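Local atomic coordinates of possible glutathione S-transferase (Rhodopseudomonas palustris, PDB entry 3M8N), a protein that probably acts as a glutathione transferase, joining glutathione to electrophilic small molecules. Residues Y7-S12 and E33-R38; L82-R87 and Q157-D162; A91-W96 and Y152-Q157. One frame throughout, in Å; residues are numbered along the deposited sequence.

Contact 1 of 3, residues Y7-S12 and E33-R38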
# COMPACT_ATOMS: atom_id res chain seq x y z
N TYR A 7 3.83 -16.68 9.55
CA TYR A 7 5.26 -16.69 9.39
C TYR A 7 5.71 -15.27 9.59
O TYR A 7 5.23 -14.35 8.92
CB TYR A 7 5.65 -17.19 8.00
CG TYR A 7 5.24 -18.63 7.72
CD1 TYR A 7 6.16 -19.67 7.81
CD2 TYR A 7 3.92 -18.94 7.32
CE1 TYR A 7 5.78 -20.97 7.54
CE2 TYR A 7 3.54 -20.21 7.04
CZ TYR A 7 4.46 -21.23 7.16
OH TYR A 7 4.05 -22.51 6.88
N SER A 8 6.61 -15.10 10.54
CA SER A 8 6.88 -13.80 11.14
C SER A 8 8.33 -13.62 11.48
O SER A 8 8.98 -14.50 11.91
CB SER A 8 6.00 -13.61 12.41
OG SER A 8 6.30 -12.47 13.15
N MSE A 9 8.85 -12.43 11.27
CA MSE A 9 10.10 -12.09 11.84
C MSE A 9 9.91 -11.16 13.03
O MSE A 9 9.24 -10.16 12.95
CB MSE A 9 10.93 -11.42 10.78
CG MSE A 9 12.37 -11.28 11.16
SE MSE A 9 13.37 -10.42 9.72
CE MSE A 9 14.41 -9.22 10.82
N GLN A 10 10.55 -11.49 14.12
CA GLN A 10 10.34 -10.82 15.42
C GLN A 10 10.69 -9.33 15.36
O GLN A 10 9.91 -8.50 15.77
CB GLN A 10 11.10 -11.60 16.53
CG GLN A 10 10.86 -11.17 17.96
CD GLN A 10 9.41 -11.36 18.43
OE1 GLN A 10 8.74 -12.32 18.08
NE2 GLN A 10 8.93 -10.42 19.18
N ARG A 11 11.80 -8.99 14.73
CA ARG A 11 12.28 -7.61 14.70
C ARG A 11 11.91 -6.90 13.40
O ARG A 11 12.30 -5.77 13.20
CB ARG A 11 13.80 -7.54 14.97
CG ARG A 11 14.25 -7.89 16.44
CD ARG A 11 15.78 -7.90 16.68
NE ARG A 11 16.35 -6.59 16.32
CZ ARG A 11 16.79 -5.67 17.18
NH1 ARG A 11 16.77 -5.90 18.50
NH2 ARG A 11 17.26 -4.50 16.72
N SER A 12 11.14 -7.54 12.54
CA SER A 12 10.60 -6.88 11.37
C SER A 12 9.36 -5.99 11.66
O SER A 12 8.40 -6.45 12.30
CB SER A 12 10.22 -7.96 10.41
OG SER A 12 9.41 -7.44 9.44
N GLU A 33 8.63 -18.63 13.17
CA GLU A 33 9.68 -17.64 13.03
C GLU A 33 10.53 -17.82 11.77
O GLU A 33 10.94 -18.93 11.46
CB GLU A 33 10.55 -17.65 14.26
CG GLU A 33 11.60 -16.58 14.25
CD GLU A 33 11.06 -15.18 14.59
OE1 GLU A 33 9.99 -15.06 15.27
OE2 GLU A 33 11.69 -14.18 14.18
N VAL A 34 10.74 -16.74 11.03
CA VAL A 34 11.47 -16.75 9.77
C VAL A 34 12.46 -15.62 9.82
O VAL A 34 12.05 -14.49 9.80
CB VAL A 34 10.57 -16.55 8.49
CG1 VAL A 34 11.44 -16.56 7.22
CG2 VAL A 34 9.51 -17.62 8.36
N ASP A 35 13.76 -15.91 9.87
CA ASP A 35 14.76 -14.85 9.91
C ASP A 35 15.36 -14.37 8.55
O ASP A 35 16.31 -14.95 8.03
CB ASP A 35 15.86 -15.20 10.91
CG ASP A 35 16.79 -14.05 11.14
OD1 ASP A 35 16.56 -12.97 10.57
OD2 ASP A 35 17.75 -14.23 11.89
N ILE A 36 14.82 -13.26 8.05
CA ILE A 36 15.23 -12.64 6.78
C ILE A 36 16.74 -12.52 6.63
O ILE A 36 17.29 -12.77 5.56
CB ILE A 36 14.55 -11.25 6.61
CG1 ILE A 36 13.07 -11.46 6.32
CG2 ILE A 36 15.17 -10.41 5.54
CD1 ILE A 36 12.69 -12.90 6.00
N LEU A 37 17.37 -12.15 7.73
CA LEU A 37 18.77 -11.84 7.76
C LEU A 37 19.61 -13.07 7.66
O LEU A 37 20.75 -12.98 7.34
CB LEU A 37 19.14 -11.06 9.02
CG LEU A 37 18.50 -9.70 9.25
CD1 LEU A 37 18.96 -9.21 10.60
CD2 LEU A 37 18.86 -8.71 8.16
N ARG A 38 19.05 -14.23 7.92
CA ARG A 38 19.77 -15.45 7.67
C ARG A 38 19.30 -16.22 6.40
O ARG A 38 19.51 -17.44 6.26
CB ARG A 38 19.71 -16.32 8.92
CG ARG A 38 20.23 -15.62 10.10
CD ARG A 38 19.61 -16.26 11.34
NE ARG A 38 20.49 -17.27 11.93
CZ ARG A 38 21.37 -17.03 12.91
NH1 ARG A 38 21.50 -15.80 13.45
NH2 ARG A 38 22.14 -18.04 13.34
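The backbone N of Q10 donates to OE2 of E33 over 2.9 Å, with an N-H...O angle of 152°; OE2 accepts through its syn lone pair. CG of E33 is anti to the backbone N, and a bend at chi2 (77°) turns CD back over the neighbouring strand end. The second polar link is a backbone bond from V34 N to S8 O, 3.0 Å long, where the same oxygen also receives a CA-H...O contact from E33. Together they illustrate how a parallel bridge, here S8 with E33, closes the beta-alpha-beta unit of the thioredoxin-like domain. Strand 4-8 and strand 29-33 lie next to each other in the sheet, with helix 13-24 making the connection. Beyond S8 the chain enters a type I turn, M9 to S12, and S12 is the N-cap of helix 13-24. Q10 has another tie, from NE2 to W203 O.

Outward from the bridge, packing takes over. CG2 of V34 lies at the edge of the Y7 ring, in its plane, and also 3.9 Å from Y7 CB; the Y7 hydroxyl beyond bonds to K49. CB of selenomethionine M9 lies 3.4 Å from V34 O. Its CG is anti to the backbone N, and the extended chi2 (180°) carries SE on to I36, which the M9 chain crosses at about a right angle. The I36 end is shaped by an Asx turn, D35 OD1 taking the backbone N of L37 from above the carboxylate plane. The selenium of M9, SE, rests 3.4 Å from CB and 3.6 Å from CG1 of I36.

Contact 2 of 3, residues L82-R87 and Q157-D162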
# COMPACT_ATOMS: atom_id res chain seq x y z
N LEU A 82 -11.82 -3.05 14.52
CA LEU A 82 -10.82 -2.31 13.74
C LEU A 82 -11.15 -1.90 12.33
O LEU A 82 -10.32 -1.24 11.68
CB LEU A 82 -9.55 -3.10 13.67
CG LEU A 82 -8.90 -3.40 14.99
CD1 LEU A 82 -7.67 -4.28 14.69
CD2 LEU A 82 -8.48 -2.10 15.66
N ALA A 83 -12.32 -2.33 11.82
CA ALA A 83 -12.85 -1.93 10.54
C ALA A 83 -13.96 -0.87 10.68
O ALA A 83 -14.86 -1.08 11.42
CB ALA A 83 -13.35 -3.19 9.73
N PRO A 84 -13.88 0.29 10.00
CA PRO A 84 -14.99 1.25 10.15
C PRO A 84 -16.25 0.86 9.39
O PRO A 84 -16.24 -0.18 8.77
CB PRO A 84 -14.42 2.54 9.56
CG PRO A 84 -13.35 2.14 8.75
CD PRO A 84 -12.76 0.88 9.25
N ASP A 85 -17.30 1.66 9.41
CA ASP A 85 -18.61 1.21 8.90
C ASP A 85 -18.93 1.63 7.54
O ASP A 85 -19.42 0.85 6.76
CB ASP A 85 -19.77 1.67 9.78
CG ASP A 85 -19.80 0.96 11.12
OD1 ASP A 85 -19.42 -0.24 11.19
OD2 ASP A 85 -20.16 1.59 12.14
N THR A 86 -18.70 2.90 7.25
CA THR A 86 -19.12 3.41 5.97
C THR A 86 -18.10 3.11 4.87
O THR A 86 -16.96 2.86 5.13
CB THR A 86 -19.47 4.92 6.02
OG1 THR A 86 -18.28 5.70 6.08
CG2 THR A 86 -20.37 5.26 7.20
N ARG A 87 -18.58 3.10 3.65
CA ARG A 87 -17.73 2.90 2.53
C ARG A 87 -16.57 3.91 2.49
O ARG A 87 -15.45 3.57 2.16
CB ARG A 87 -18.56 2.99 1.27
CG ARG A 87 -17.82 2.64 0.01
CD ARG A 87 -18.80 2.44 -1.04
NE ARG A 87 -18.20 2.88 -2.29
CZ ARG A 87 -18.87 3.04 -3.43
NH1 ARG A 87 -20.17 2.77 -3.48
NH2 ARG A 87 -18.22 3.46 -4.51
N GLN A 157 -11.60 6.74 15.05
CA GLN A 157 -11.48 5.64 15.98
C GLN A 157 -10.29 4.90 15.56
O GLN A 157 -9.78 5.17 14.47
CB GLN A 157 -12.69 4.71 15.89
CG GLN A 157 -12.86 4.09 14.48
CD GLN A 157 -13.73 2.84 14.43
OE1 GLN A 157 -14.93 2.94 14.56
NE2 GLN A 157 -13.10 1.64 14.18
N LEU A 158 -9.83 4.01 16.43
CA LEU A 158 -8.74 3.09 16.13
C LEU A 158 -9.16 2.10 15.01
O LEU A 158 -10.19 1.42 15.12
CB LEU A 158 -8.30 2.33 17.36
CG LEU A 158 -7.07 1.46 17.19
CD1 LEU A 158 -5.90 2.29 17.22
CD2 LEU A 158 -6.91 0.54 18.29
N THR A 159 -8.36 2.05 13.94
CA THR A 159 -8.59 1.19 12.80
C THR A 159 -7.23 0.58 12.47
O THR A 159 -6.22 0.87 13.14
CB THR A 159 -9.23 1.90 11.59
OG1 THR A 159 -8.29 2.71 10.93
CG2 THR A 159 -10.35 2.76 11.95
N ILE A 160 -7.20 -0.29 11.46
CA ILE A 160 -5.96 -0.88 10.98
C ILE A 160 -5.00 0.13 10.35
O ILE A 160 -3.83 -0.12 10.28
CB ILE A 160 -6.18 -2.12 9.97
CG1 ILE A 160 -7.26 -1.78 8.97
CG2 ILE A 160 -6.44 -3.35 10.71
CD1 ILE A 160 -7.18 -2.63 7.71
N ALA A 161 -5.50 1.27 9.90
CA ALA A 161 -4.64 2.36 9.44
C ALA A 161 -3.68 2.84 10.49
O ALA A 161 -2.56 3.13 10.15
CB ALA A 161 -5.42 3.52 8.95
N ASP A 162 -4.14 2.95 11.77
CA ASP A 162 -3.30 3.38 12.92
C ASP A 162 -2.25 2.35 13.21
O ASP A 162 -1.09 2.68 13.39
CB ASP A 162 -4.17 3.58 14.15
CG ASP A 162 -5.17 4.66 13.97
OD1 ASP A 162 -4.82 5.83 13.92
OD2 ASP A 162 -6.35 4.35 13.84
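The backbones of L82 and T159 come within 4.3 Å between their CA atoms, close enough for L82 O to accept from I160 N over 3.3 Å in the carbonyl plane, though the N-H...O angle is a bent 139°. The CA of T159 approaches the same oxygen at 3.2 Å as a CA-H...O contact, which puts L82 O against the first turn of helix 160-169.

Side chains close in around this point. L82 and L158 lie side by side, pointing the same way, with their CD2 atoms 4.0 Å apart, while the other L82 branch, CD1, reaches CG2 of I160 at 4.3 Å. I160 also touches L73, W74 and A77 of helix 69-77. The amide of Q157 folds back so that NE2 donates to L158 O from above the carbonyl plane, and more weakly to S81 O. P84 crosses T159 at about a right angle, its CD 4.1 Å from T159 CG2. That methyl is anti to the carbonyl carbon, and with chi1 at 74° OG1 falls between the backbone N and the carbonyl carbon, from where it makes a weak bond to A161 N.

In return, T159 N donates to OD2 of D162 over 3.1 Å, a nearly straight bond (162°) to the anti lone pair. The other oxygen, OD1, accepts from F153 N and W188 NE1, so both oxygens of this buried carboxylate have partners. T159 and D162 thus form a capping box, the Ser/Thr-Xaa-Xaa-Asp signature that opens the corresponding helix in the C-terminal domain of many glutathione transferases.

Contact 3 of 3, residues A91-W96 and Y152-Q157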
# COMPACT_ATOMS: atom_id res chain seq x y z
N ALA A 91 -12.42 3.45 3.03
CA ALA A 91 -11.52 3.86 1.96
C ALA A 91 -10.45 4.79 2.51
O ALA A 91 -9.31 4.73 2.10
CB ALA A 91 -12.31 4.53 0.84
N GLU A 92 -10.79 5.61 3.51
CA GLU A 92 -9.80 6.43 4.21
C GLU A 92 -8.83 5.66 5.00
O GLU A 92 -7.71 6.03 5.02
CB GLU A 92 -10.45 7.46 5.14
CG GLU A 92 -11.33 8.45 4.45
CD GLU A 92 -11.92 9.48 5.44
OE1 GLU A 92 -11.81 9.31 6.71
OE2 GLU A 92 -12.50 10.46 4.92
N ALA A 93 -9.24 4.58 5.66
CA ALA A 93 -8.30 3.67 6.31
C ALA A 93 -7.30 3.13 5.33
O ALA A 93 -6.15 3.07 5.65
CB ALA A 93 -9.02 2.52 7.03
N LEU A 94 -7.76 2.71 4.14
CA LEU A 94 -6.91 2.19 3.08
C LEU A 94 -6.04 3.26 2.52
O LEU A 94 -4.90 3.01 2.23
CB LEU A 94 -7.73 1.51 1.95
CG LEU A 94 -8.28 0.11 2.28
CD1 LEU A 94 -9.38 -0.29 1.36
CD2 LEU A 94 -7.23 -1.02 2.45
N GLN A 95 -6.60 4.46 2.35
CA GLN A 95 -5.83 5.64 1.95
C GLN A 95 -4.60 5.80 2.82
O GLN A 95 -3.50 5.81 2.30
CB GLN A 95 -6.66 6.88 2.02
CG GLN A 95 -5.89 8.09 1.70
CD GLN A 95 -6.56 9.38 2.11
OE1 GLN A 95 -7.62 9.77 1.63
NE2 GLN A 95 -5.88 10.11 2.94
N TRP A 96 -4.77 5.82 4.13
CA TRP A 96 -3.64 5.94 5.01
C TRP A 96 -2.71 4.74 4.98
O TRP A 96 -1.53 4.88 5.14
CB TRP A 96 -4.11 6.26 6.41
CG TRP A 96 -4.57 7.67 6.50
CD1 TRP A 96 -5.85 8.10 6.58
CD2 TRP A 96 -3.76 8.83 6.47
NE1 TRP A 96 -5.89 9.46 6.60
CE2 TRP A 96 -4.62 9.94 6.52
CE3 TRP A 96 -2.38 9.05 6.39
CZ2 TRP A 96 -4.14 11.26 6.49
CZ3 TRP A 96 -1.91 10.39 6.35
CH2 TRP A 96 -2.78 11.45 6.41
N TYR A 152 -7.22 9.96 15.53
CA TYR A 152 -6.89 8.75 14.77
C TYR A 152 -6.94 9.02 13.31
O TYR A 152 -7.62 9.96 12.87
CB TYR A 152 -7.89 7.63 15.08
CG TYR A 152 -7.88 7.18 16.52
CD1 TYR A 152 -6.94 6.27 16.98
CD2 TYR A 152 -8.82 7.70 17.43
CE1 TYR A 152 -6.94 5.88 18.30
CE2 TYR A 152 -8.84 7.32 18.75
CZ TYR A 152 -7.91 6.41 19.18
OH TYR A 152 -7.95 6.00 20.51
N PHE A 153 -6.26 8.17 12.54
CA PHE A 153 -6.14 8.47 11.11
C PHE A 153 -7.43 8.35 10.31
O PHE A 153 -7.65 9.14 9.43
CB PHE A 153 -4.96 7.73 10.45
CG PHE A 153 -3.65 8.36 10.76
CD1 PHE A 153 -3.19 9.42 10.00
CD2 PHE A 153 -2.92 7.96 11.84
CE1 PHE A 153 -2.01 10.04 10.32
CE2 PHE A 153 -1.78 8.56 12.14
CZ PHE A 153 -1.32 9.60 11.39
N ALA A 154 -8.30 7.41 10.64
CA ALA A 154 -9.54 7.29 9.86
C ALA A 154 -10.72 7.10 10.77
O ALA A 154 -10.57 6.42 11.79
CB ALA A 154 -9.42 6.05 8.88
N ALA A 155 -11.89 7.66 10.40
CA ALA A 155 -13.17 7.30 11.01
C ALA A 155 -13.34 7.66 12.51
O ALA A 155 -14.21 7.12 13.21
CB ALA A 155 -13.41 5.79 10.83
N GLY A 156 -12.46 8.52 13.00
CA GLY A 156 -12.45 8.91 14.39
C GLY A 156 -12.22 7.84 15.40
O GLY A 156 -12.57 8.03 16.55
N GLN A 157 -11.60 6.74 15.05
CA GLN A 157 -11.48 5.64 15.98
C GLN A 157 -10.29 4.90 15.56
O GLN A 157 -9.78 5.17 14.47
CB GLN A 157 -12.69 4.71 15.89
CG GLN A 157 -12.86 4.09 14.48
CD GLN A 157 -13.73 2.84 14.43
OE1 GLN A 157 -14.93 2.94 14.56
NE2 GLN A 157 -13.10 1.64 14.18
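F153 meets W96 first, and its ring presents an edge to one face of the indole, with the F153 and six-membered ring centroids 4.8 Å apart and the planes at 57°. Between the side chains the nearest pair is F153 CD1 and W96 CD2, 3.6 Å apart. CB of F153 adds a CH-pi contact, 4.1 Å from the centroid of the W96 five-membered ring and only 15° off its normal, so one residue covers both rings of the indole. CG of F153 is anti to the carbonyl carbon (chi1 -77°), and CD1 and CE1 lie by the six-membered ring; F153 also meets W188 edge-to-face. The opposite indole face is met by NE2 of Q95.

This is a point where the long helix 87-117 of the all-helical C-terminal domain of the transferase fold receives the loop leading to helix 160-169. Next, CB of A154 sits against the helix backbone, 3.5 Å from A93 N, and touches A93 CB at 4.0 Å and E92 CB at 4.1 Å. A154 starts a type I' turn that runs to Q157. A155 has positive phi, as the turn requires; its N stays 4.0 Å from E92 OE1, too long for a hydrogen bond, while E92 OE2 forms a salt bridge to R64 of the second subunit.

In the fold
Contact 1 belongs to the N-terminal thioredoxin-like domain. Contacts 2 and 3 lie on the opposite side of the chain's centre, their centres about 28 and 29 Å from that of contact 1; nearest atoms stay about 13 and 17 Å apart. Along the chain contact 1 closes first; contact 3 is then nested within the loop that contact 2 closes. Those two share Q157, lie 6 Å apart between centres and touch directly, as where P84 packs on A155. Contact 2 joins the chain leading into helix 87-117 to the start of helix 160-169, and contact 3, in the C-terminal domain, sets helix 87-117 against the loop before helix 160-169. Residues of their segments, R87, E92 and Q95, meet the second subunit.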